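Local coordinates for protein carbohydrate kinase, FGGY (PDB 3IFR) that probably phosphorylates D-xylulose at the expense of ATP, as a bacterial xylulose kinase of the FGGY carbohydrate kinase family, at residues D178-W181 against A182-G185; F187-L190 against A191-T194; A441-V444 against A445-G448. All blocks are in the same frame, centred on the assembly; numbering follows the deposited sequence.

Contact 1. Residues D178-W181 against A182-G185; sequences DRNW and ALEG
Trp181 carries its CG opposite its own backbone N (chi1 -179°), which lays the indole beside the start of the next residue: CE3 lies 3.5 Å from Ala182 N, and that nitrogen sits obliquely to the ring. Glu184 is turned the other way about its first bond, with CG opposite the carbonyl carbon (chi1 -67°) and an extended chain beyond, and CG rests 3.4 Å from Asn180 O, the same oxygen that accepts from Glu184 N. Four successive i to i+4 bonds join the halves of this short helix: Ala182 N to Asp178 O, Leu183 N to Arg179 O, Glu184 N to Asn180 O at 2.8 Å, and Gly185 N to Trp181 O, the most bent of the set. Asp178 is the N-cap of helix 179-185. Its OD1 takes Asn180 N at 3.0 Å in an almost straight bond (177°), the N-H coming down from above the carboxylate plane, while OD2 is held by the hydroxyl of Tyr164. The helix is largely buried in the N-terminal domain of the FGGY fold, one of the two actin-like ATPase domains of these kinases. Other buried polar ends are met from outside: Asn180 OD1 accepts from Tyr288 N, and Trp181 NE1 is bonded to Ala88 O. On the flank, Leu183 sets CB against Arg179 O at 3.3 Å. Arg179 itself leads off to a cation-pi contact with Tyr288, and a phosphate ion, probably from the crystallisation liquor, lies near the Glu184 carboxylate, with Asp287 close by.

Contact 2. Residues F187-L190 against A191-T194; sequences FIDL and ASGT
Asp189 O accepts from both Gly193 N and Ser192 N, so an alpha turn overlaps a beta turn at the end of a loosely paired hairpin. Gly193 N approaches almost in line with the carbonyl of Asp189, 2.6 Å from its O, and Ser192 N comes to that oxygen from above the carbonyl plane at 2.9 Å. Asp189 N gives only a weak bond back to Thr194 O. Gly193 has a positive phi (72°), a conformation glycine adopts easily. Among the side chains, Ser192 OG accepts from Thr194 N at 3.2 Å, an ST turn, and also from Thr194 OG1; it bonds to Glu196 as well. Asp189 OD1 is tied outward by a salt bridge to Arg129. Ile188 packs on the backbone: CG2, opposite the backbone N, lies 3.8 Å from Gly193 C, and both branches run beside Thr194 O. Ile188 also packs on Ala182 and Leu183 of helix 179-185, and an alanine here would probably open a gap between that helix and the Gly193-Thr194 backbone. Leu190 likewise touches Leu183, and Phe187 packs on Val139, Thr140 and Leu143 of helix 139-149, so the start of the turn between strands 188-189 and 194-195 meets both helices.

Contact 3. Residues A441-V444 against A445-G448; sequences AAWV and AAIG
Ala446 N to Ala442 O, at 2.8 Å and in the carbonyl plane, and Ile447 N to Trp443 O, at 3.0 Å and nearly straight (163°), are the firm backbone bonds across this turn of helix 437-448. Ala445 N adds a weak bond to Ala442 O, so that oxygen takes two N-H groups, and Gly448 N reaches Val444 O only weakly at 3.3 Å. Outside partners are Gly454 O for Trp443 NE1 and Arg7 for Ala446 O. Over one face of the Trp443 indole sits the methyl of Ala446, CB lying 4.0 Å from CE3 and displaced toward the rim of the ring. One residue on, Ile447 crosses the Trp443 side chain obliquely; its CG1, opposite the carbonyl carbon (chi1 -81°), stands 3.9 Å from Trp443 NE1, while the modelled position of CD1 is doubtful. Another side of the helix lies on the N-terminal domain sheet, Ala441 and Val444 on strand 77-84, Ala442 and Ala445 on strand 8-14, and Val444 and Ala445 on Tyr240 of strand 238-244; the small size of the alanines is consistent with a close approach. Across its two halves the turn is therefore bound by main-chain bonds and apolar surface, with the indole N-H fixed by a carbonyl from a following loop.

From the N terminus, contact 1 comes first, winding up helix 179-185; contact 2 follows one residue later, turning the chain between strands 188-189 and 194-195; contact 3 lies far downstream in helix 437-448. All three are local and run in series, so none nests in or crosses another. Contacts 1 and 2 form one unit: Ala182 O probably accepts from Phe187 N at 2.7 Å, and Leu183 CD2 meets Leu190 CD1 at 3.7 Å. Contact 3 touches neither, its nearest atoms being about 9 Å from contact 1 and about 17 Å from contact 2. Although it belongs to the C-terminal FGGY domain by sequence, its helix packs on strands of the N-terminal sheet, and strand 238-244 is touched by both contact 1 and contact 3.

Contact 1. Residues D178-W181 against A182-G185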
# COMPACT_ATOMS: atom_id res chain seq x y z
N ASP A 178 -8.03 -2.61 13.38
CA ASP A 178 -6.60 -2.38 13.28
C ASP A 178 -6.31 -0.92 13.64
O ASP A 178 -7.02 0.02 13.17
CB ASP A 178 -6.19 -2.65 11.83
CG ASP A 178 -4.69 -2.63 11.59
OD1 ASP A 178 -3.90 -2.41 12.53
OD2 ASP A 178 -4.31 -2.84 10.41
N ARG A 179 -5.31 -0.72 14.51
CA ARG A 179 -4.70 0.58 14.73
C ARG A 179 -4.52 1.30 13.39
O ARG A 179 -4.72 2.50 13.28
CB ARG A 179 -3.27 0.42 15.34
CG ARG A 179 -3.17 0.02 16.83
CD ARG A 179 -1.70 0.14 17.40
NE ARG A 179 -0.72 -0.64 16.61
CZ ARG A 179 0.59 -0.76 16.88
NH1 ARG A 179 1.36 -1.50 16.10
NH2 ARG A 179 1.12 -0.18 17.94
N ASN A 180 -4.06 0.58 12.38
CA ASN A 180 -3.68 1.26 11.16
C ASN A 180 -4.91 1.73 10.35
O ASN A 180 -4.87 2.76 9.69
CB ASN A 180 -2.78 0.34 10.33
CG ASN A 180 -1.28 0.55 10.62
OD1 ASN A 180 -0.81 1.69 10.81
ND2 ASN A 180 -0.53 -0.55 10.63
N TRP A 181 -5.99 0.95 10.39
CA TRP A 181 -7.23 1.42 9.82
C TRP A 181 -7.64 2.75 10.52
O TRP A 181 -7.95 3.75 9.84
CB TRP A 181 -8.32 0.34 9.93
CG TRP A 181 -9.60 0.77 9.34
CD1 TRP A 181 -9.98 0.64 8.03
CD2 TRP A 181 -10.67 1.44 10.01
NE1 TRP A 181 -11.22 1.20 7.86
CE2 TRP A 181 -11.67 1.69 9.05
CE3 TRP A 181 -10.89 1.86 11.34
CZ2 TRP A 181 -12.87 2.35 9.37
CZ3 TRP A 181 -12.06 2.50 11.65
CH2 TRP A 181 -13.04 2.75 10.68
N ALA A 182 -7.58 2.77 11.85
CA ALA A 182 -7.96 3.95 12.61
C ALA A 182 -7.03 5.16 12.38
O ALA A 182 -7.48 6.31 12.34
CB ALA A 182 -8.09 3.60 14.10
N LEU A 183 -5.75 4.90 12.23
CA LEU A 183 -4.76 5.94 11.96
C LEU A 183 -4.88 6.47 10.53
O LEU A 183 -5.00 7.68 10.31
CB LEU A 183 -3.37 5.33 12.15
CG LEU A 183 -2.19 6.11 12.74
CD1 LEU A 183 -0.86 5.85 11.92
CD2 LEU A 183 -2.46 7.57 12.90
N GLU A 184 -4.85 5.60 9.54
CA GLU A 184 -5.05 6.11 8.20
C GLU A 184 -6.39 6.81 8.18
O GLU A 184 -6.53 7.86 7.57
CB GLU A 184 -4.97 5.01 7.14
CG GLU A 184 -3.55 4.44 7.03
CD GLU A 184 -3.28 3.75 5.73
OE1 GLU A 184 -3.96 4.02 4.73
OE2 GLU A 184 -2.37 2.95 5.71
N GLY A 185 -7.35 6.25 8.90
CA GLY A 185 -8.71 6.76 8.92
C GLY A 185 -8.96 8.12 9.56
O GLY A 185 -9.97 8.74 9.26

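Contact 2. Residues F187-L190 against A191-T194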
# COMPACT_ATOMS: atom_id res chain seq x y z
N PHE A 187 -8.67 8.64 13.09
CA PHE A 187 -9.17 8.54 14.44
C PHE A 187 -8.13 8.48 15.55
O PHE A 187 -8.47 8.66 16.74
CB PHE A 187 -10.11 7.35 14.58
CG PHE A 187 -11.28 7.40 13.64
CD1 PHE A 187 -11.95 8.59 13.41
CD2 PHE A 187 -11.72 6.24 13.00
CE1 PHE A 187 -13.03 8.64 12.53
CE2 PHE A 187 -12.84 6.29 12.13
CZ PHE A 187 -13.48 7.49 11.91
N ILE A 188 -6.87 8.24 15.20
CA ILE A 188 -5.85 8.05 16.22
C ILE A 188 -4.85 9.20 16.33
O ILE A 188 -4.39 9.74 15.32
CB ILE A 188 -5.07 6.75 16.02
CG1 ILE A 188 -5.96 5.57 16.37
CG2 ILE A 188 -3.79 6.76 16.87
CD1 ILE A 188 -5.39 4.26 15.96
N ASP A 189 -4.55 9.58 17.57
CA ASP A 189 -3.47 10.49 17.91
C ASP A 189 -2.20 9.69 18.12
O ASP A 189 -2.15 8.85 19.02
CB ASP A 189 -3.81 11.22 19.22
CG ASP A 189 -2.86 12.37 19.51
OD1 ASP A 189 -3.35 13.50 19.63
OD2 ASP A 189 -1.64 12.16 19.59
N LEU A 190 -1.19 9.94 17.28
CA LEU A 190 0.15 9.34 17.38
C LEU A 190 0.67 9.43 18.80
O LEU A 190 1.11 8.42 19.36
CB LEU A 190 1.12 10.09 16.47
CG LEU A 190 1.63 9.49 15.15
CD1 LEU A 190 0.76 8.37 14.62
CD2 LEU A 190 1.82 10.61 14.10
N ALA A 191 0.61 10.62 19.39
CA ALA A 191 1.00 10.82 20.81
C ALA A 191 0.41 9.80 21.79
O ALA A 191 1.09 9.37 22.73
CB ALA A 191 0.66 12.28 21.28
N SER A 192 -0.84 9.41 21.60
CA SER A 192 -1.46 8.48 22.54
C SER A 192 -1.61 7.07 22.00
O SER A 192 -1.68 6.10 22.78
CB SER A 192 -2.81 9.02 23.02
OG SER A 192 -3.82 8.79 22.04
N GLY A 193 -1.70 6.95 20.68
CA GLY A 193 -1.83 5.67 20.01
C GLY A 193 -3.19 5.08 20.23
O GLY A 193 -3.41 3.88 20.07
N THR A 194 -4.13 5.93 20.60
CA THR A 194 -5.47 5.42 20.83
C THR A 194 -6.50 6.25 20.08
O THR A 194 -6.19 7.34 19.56
CB THR A 194 -5.80 5.38 22.34
OG1 THR A 194 -5.78 6.70 22.87
CG2 THR A 194 -4.75 4.54 23.08

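Contact 3. Residues A441-V444 against A445-G448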
# COMPACT_ATOMS: atom_id res chain seq x y z
N ALA A 441 1.06 -11.39 5.96
CA ALA A 441 0.07 -11.81 6.97
C ALA A 441 0.34 -13.18 7.60
O ALA A 441 0.26 -13.30 8.82
CB ALA A 441 -1.39 -11.69 6.43
N ALA A 442 0.67 -14.20 6.81
CA ALA A 442 1.07 -15.47 7.40
C ALA A 442 2.19 -15.21 8.42
O ALA A 442 2.21 -15.81 9.49
CB ALA A 442 1.56 -16.43 6.36
N TRP A 443 3.11 -14.30 8.08
CA TRP A 443 4.26 -14.08 8.94
C TRP A 443 3.88 -13.56 10.32
O TRP A 443 4.55 -13.86 11.31
CB TRP A 443 5.31 -13.17 8.28
CG TRP A 443 6.65 -13.57 8.74
CD1 TRP A 443 7.52 -12.86 9.56
CD2 TRP A 443 7.28 -14.83 8.50
NE1 TRP A 443 8.66 -13.60 9.81
CE2 TRP A 443 8.54 -14.81 9.17
CE3 TRP A 443 6.92 -15.97 7.78
CZ2 TRP A 443 9.41 -15.88 9.11
CZ3 TRP A 443 7.79 -17.03 7.73
CH2 TRP A 443 9.03 -16.98 8.39
N VAL A 444 2.82 -12.78 10.40
CA VAL A 444 2.42 -12.28 11.68
C VAL A 444 2.01 -13.41 12.59
O VAL A 444 2.27 -13.40 13.81
CB VAL A 444 1.28 -11.29 11.56
CG1 VAL A 444 0.71 -11.01 12.90
CG2 VAL A 444 1.75 -10.02 10.87
N ALA A 445 1.35 -14.39 12.02
CA ALA A 445 0.84 -15.49 12.80
C ALA A 445 1.99 -16.45 13.05
O ALA A 445 1.99 -17.19 14.03
CB ALA A 445 -0.30 -16.18 12.09
N ALA A 446 2.96 -16.44 12.15
CA ALA A 446 4.12 -17.33 12.28
C ALA A 446 4.91 -16.94 13.55
O ALA A 446 5.26 -17.79 14.37
CB ALA A 446 5.00 -17.21 11.07
N ILE A 447 5.16 -15.65 13.70
CA ILE A 447 5.93 -15.16 14.80
C ILE A 447 5.12 -15.23 16.09
O ILE A 447 5.67 -15.24 17.16
CB ILE A 447 6.41 -13.76 14.49
CG1 ILE A 447 7.64 -13.90 13.60
CG2 ILE A 447 6.76 -12.98 15.75
CD1 ILE A 447 7.84 -12.72 12.73
N GLY A 448 3.80 -15.32 15.99
CA GLY A 448 3.00 -15.43 17.19
C GLY A 448 2.91 -16.86 17.73
O GLY A 448 2.65 -17.06 18.91